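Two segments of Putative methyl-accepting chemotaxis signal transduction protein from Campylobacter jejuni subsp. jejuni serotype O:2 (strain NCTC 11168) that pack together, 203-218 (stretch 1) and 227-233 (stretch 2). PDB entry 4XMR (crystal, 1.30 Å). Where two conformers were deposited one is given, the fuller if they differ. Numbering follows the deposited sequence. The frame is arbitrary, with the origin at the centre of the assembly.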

# COMPACT_ATOMS: atom_id res chain seq x y z
N PRO B 203 -6.82 22.96 20.82
CA PRO B 203 -5.49 23.12 21.42
C PRO B 203 -4.33 22.61 20.56
O PRO B 203 -3.32 23.30 20.43
CB PRO B 203 -5.60 22.32 22.72
CG PRO B 203 -7.05 22.42 23.07
CD PRO B 203 -7.75 22.29 21.75
N VAL B 204 -4.47 21.44 19.94
CA VAL B 204 -3.37 20.93 19.13
C VAL B 204 -3.17 21.78 17.87
O VAL B 204 -2.04 22.09 17.49
CB VAL B 204 -3.50 19.42 18.81
CG1 VAL B 204 -4.63 19.15 17.84
CG2 VAL B 204 -2.17 18.87 18.29
N LEU B 205 -4.27 22.19 17.23
CA LEU B 205 -4.18 22.97 16.01
C LEU B 205 -3.58 24.36 16.27
O LEU B 205 -2.77 24.84 15.47
CB LEU B 205 -5.56 23.09 15.36
CG LEU B 205 -6.14 21.81 14.76
CD1 LEU B 205 -7.60 22.00 14.39
CD2 LEU B 205 -5.32 21.43 13.54
N ASN B 206 -3.99 24.99 17.36
CA ASN B 206 -3.45 26.30 17.72
C ASN B 206 -1.96 26.23 17.99
O ASN B 206 -1.20 27.11 17.58
CB ASN B 206 -4.18 26.87 18.94
CG ASN B 206 -5.61 27.29 18.64
OD1 ASN B 206 -5.97 27.49 17.48
ND2 ASN B 206 -6.42 27.41 19.68
N ALA B 207 -1.53 25.17 18.66
CA ALA B 207 -0.12 25.02 18.96
C ALA B 207 0.67 24.73 17.68
O ALA B 207 1.75 25.27 17.48
CB ALA B 207 0.09 23.93 19.99
N TYR B 208 0.12 23.89 16.81
CA TYR B 208 0.77 23.63 15.54
C TYR B 208 0.98 24.92 14.73
O TYR B 208 2.04 25.13 14.14
CB TYR B 208 -0.03 22.61 14.73
CG TYR B 208 0.42 22.46 13.31
CD1 TYR B 208 1.74 22.17 12.99
CD2 TYR B 208 -0.50 22.55 12.27
CE1 TYR B 208 2.15 22.02 11.68
CE2 TYR B 208 -0.11 22.39 10.96
CZ TYR B 208 1.21 22.13 10.67
OH TYR B 208 1.58 21.97 9.34
N LYS B 209 -0.02 25.79 14.73
CA LYS B 209 0.09 27.05 13.99
C LYS B 209 1.28 27.90 14.45
O LYS B 209 1.89 28.60 13.65
CB LYS B 209 -1.21 27.84 14.08
CG LYS B 209 -2.33 27.26 13.24
CD LYS B 209 -3.51 28.21 13.16
CE LYS B 209 -4.22 28.35 14.50
NZ LYS B 209 -5.37 29.28 14.41
N LEU B 210 1.60 27.83 15.74
CA LEU B 210 2.73 28.58 16.29
C LEU B 210 4.08 27.96 15.93
O LEU B 210 5.10 28.64 15.95
CB LEU B 210 2.61 28.66 17.81
CG LEU B 210 1.50 29.52 18.41
CD1 LEU B 210 1.32 29.19 19.89
CD2 LEU B 210 1.83 30.99 18.23
N ASN B 211 4.10 26.67 15.62
CA ASN B 211 5.36 25.91 15.61
C ASN B 211 5.90 25.41 14.27
O ASN B 211 7.10 25.21 14.13
CB ASN B 211 5.28 24.75 16.59
CG ASN B 211 5.44 25.20 18.02
OD1 ASN B 211 6.55 25.29 18.53
ND2 ASN B 211 4.33 25.50 18.67
N GLY B 212 5.03 25.18 13.30
CA GLY B 212 5.48 24.66 12.03
C GLY B 212 5.81 23.17 12.00
O GLY B 212 5.79 22.48 13.03
N ASP B 213 6.13 22.68 10.81
CA ASP B 213 6.20 21.24 10.55
C ASP B 213 7.30 20.51 11.32
O ASP B 213 8.47 20.92 11.31
CB ASP B 213 6.35 20.95 9.05
CG ASP B 213 5.11 21.31 8.25
OD1 ASP B 213 4.07 21.68 8.84
OD2 ASP B 213 5.17 21.22 7.00
N ASN B 214 6.89 19.43 11.98
CA ASN B 214 7.77 18.52 12.73
C ASN B 214 8.42 19.08 13.98
O ASN B 214 9.23 18.40 14.61
CB ASN B 214 8.83 17.89 11.82
CG ASN B 214 8.31 16.67 11.13
OD1 ASN B 214 8.08 15.64 11.76
ND2 ASN B 214 8.08 16.78 9.83
N ASN B 215 8.05 20.29 14.35
CA ASN B 215 8.59 20.93 15.55
C ASN B 215 7.70 20.60 16.74
O ASN B 215 6.51 20.87 16.72
CB ASN B 215 8.70 22.44 15.35
CG ASN B 215 9.63 22.80 14.21
OD1 ASN B 215 10.71 22.22 14.07
ND2 ASN B 215 9.22 23.75 13.39
N PHE B 216 8.28 20.02 17.78
CA PHE B 216 7.48 19.63 18.93
C PHE B 216 7.03 20.81 19.77
O PHE B 216 7.77 21.78 19.98
CB PHE B 216 8.23 18.63 19.80
CG PHE B 216 8.32 17.28 19.17
CD1 PHE B 216 7.32 16.34 19.38
CD2 PHE B 216 9.36 16.98 18.32
CE1 PHE B 216 7.39 15.10 18.78
CE2 PHE B 216 9.44 15.74 17.71
CZ PHE B 216 8.45 14.81 17.94
N PHE B 217 5.81 20.70 20.27
CA PHE B 217 5.22 21.75 21.09
C PHE B 217 4.45 21.18 22.27
O PHE B 217 3.96 20.05 22.22
CB PHE B 217 4.29 22.62 20.25
CG PHE B 217 3.27 21.84 19.46
CD1 PHE B 217 2.13 21.32 20.07
CD2 PHE B 217 3.45 21.62 18.10
CE1 PHE B 217 1.19 20.60 19.33
CE2 PHE B 217 2.52 20.91 17.36
CZ PHE B 217 1.39 20.40 17.97
N SER B 218 4.33 21.98 23.33
CA SER B 218 3.48 21.64 24.45
C SER B 218 2.10 22.25 24.24
O SER B 218 1.96 23.32 23.65
CB SER B 218 4.08 22.16 25.76
OG SER B 218 5.29 21.48 26.05
N LEU B 227 2.41 16.71 24.57
CA LEU B 227 3.43 17.11 23.62
C LEU B 227 3.00 16.61 22.25
O LEU B 227 2.53 15.48 22.10
CB LEU B 227 4.78 16.49 23.98
CG LEU B 227 5.96 17.09 23.19
CD1 LEU B 227 6.34 18.47 23.75
CD2 LEU B 227 7.15 16.16 23.22
N GLY B 228 3.16 17.46 21.24
CA GLY B 228 2.74 17.08 19.91
C GLY B 228 3.66 17.61 18.84
O GLY B 228 4.47 18.51 19.08
N ALA B 229 3.53 17.04 17.64
CA ALA B 229 4.15 17.60 16.45
C ALA B 229 3.23 17.29 15.29
O ALA B 229 2.58 16.23 15.26
CB ALA B 229 5.52 16.99 16.20
N CYS B 230 3.15 18.21 14.34
CA CYS B 230 2.34 17.98 13.15
C CYS B 230 3.12 18.37 11.91
O CYS B 230 4.12 19.09 11.97
CB CYS B 230 1.05 18.81 13.18
SG CYS B 230 -0.02 18.61 14.61
N THR B 231 2.63 17.90 10.76
CA THR B 231 3.23 18.28 9.50
C THR B 231 2.17 18.26 8.40
O THR B 231 1.21 17.49 8.45
CB THR B 231 4.40 17.35 9.11
OG1 THR B 231 5.07 17.89 7.96
CG2 THR B 231 3.91 15.93 8.81
N LYS B 232 2.36 19.10 7.39
CA LYS B 232 1.47 19.09 6.24
C LYS B 232 1.81 17.91 5.35
O LYS B 232 2.98 17.61 5.09
CB LYS B 232 1.60 20.39 5.45
CG LYS B 232 1.11 21.62 6.20
CD LYS B 232 -0.31 21.45 6.71
CE LYS B 232 -1.31 21.30 5.57
NZ LYS B 232 -2.71 21.23 6.07
N VAL B 233 0.77 17.22 4.89
CA VAL B 233 0.93 16.15 3.91
C VAL B 233 -0.15 16.39 2.86
O VAL B 233 -1.32 16.09 3.08
CB VAL B 233 0.78 14.74 4.51
CG1 VAL B 233 1.21 13.69 3.48
CG2 VAL B 233 1.59 14.59 5.81
O HOH W 1 4.66 20.68 14.75

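Backbone pairing sets the register. Phe217 and Gly228 form an antiparallel hydrogen-bonded pair, Phe217 N to Gly228 O at 2.8 Å and Gly228 N to Phe217 O at 2.9 Å, and Ser218 with Leu227 follows as the non-hydrogen-bonded pair. Further back, where stretch 1 is still turning, backbone contact continues without a beta bridge. Asn214 N donates to Cys230 O at 2.8 Å and almost straight (172°), while between these direct bonds a water fills the gap: it accepts from Cys230 N at 2.9 Å and lies 2.7 Å from both Gly212 O and Asn215 O. CA-H...O contacts support the same carbonyls, Phe216 CA to Gly228 O at 3.2 Å and Asp213 CA to Cys230 O at 3.3 Å.

The turn that delivers these groups is type II, from Gly212 to Asn215. Gly212 leaves the helix with positive phi and a psi near 175°, angles at which a CB would jam against the preceding carbonyl oxygen. Asp213 then links helix and strand: its OD1 accepts from Tyr208 OH at 2.6 Å and, weakly, from Lys232 N at 3.4 Å.

Aromatic rings cover the strand by CH-pi contact. Cys230 CB lies over the Tyr208 ring, 3.7 Å from its centroid, and Ala229 CB lies over that of Phe216 at 3.8 Å. Gly228 CA sits 4.2 Å from the Phe217 centroid; here glycine matters, because an ideal CB would come within a tight 3.1 Å of Phe217 CE1.

Apolar packing closes the contact. Cys230, whose CA-to-CB bond points toward stretch 1, is the most covered residue; its SG meets the edge of the Phe217 ring, 4.1 Å from CZ, and lies 4.3 Å from Val204 CG2. Leu227 CD2 approaches Phe216 CD1 at 3.8 Å.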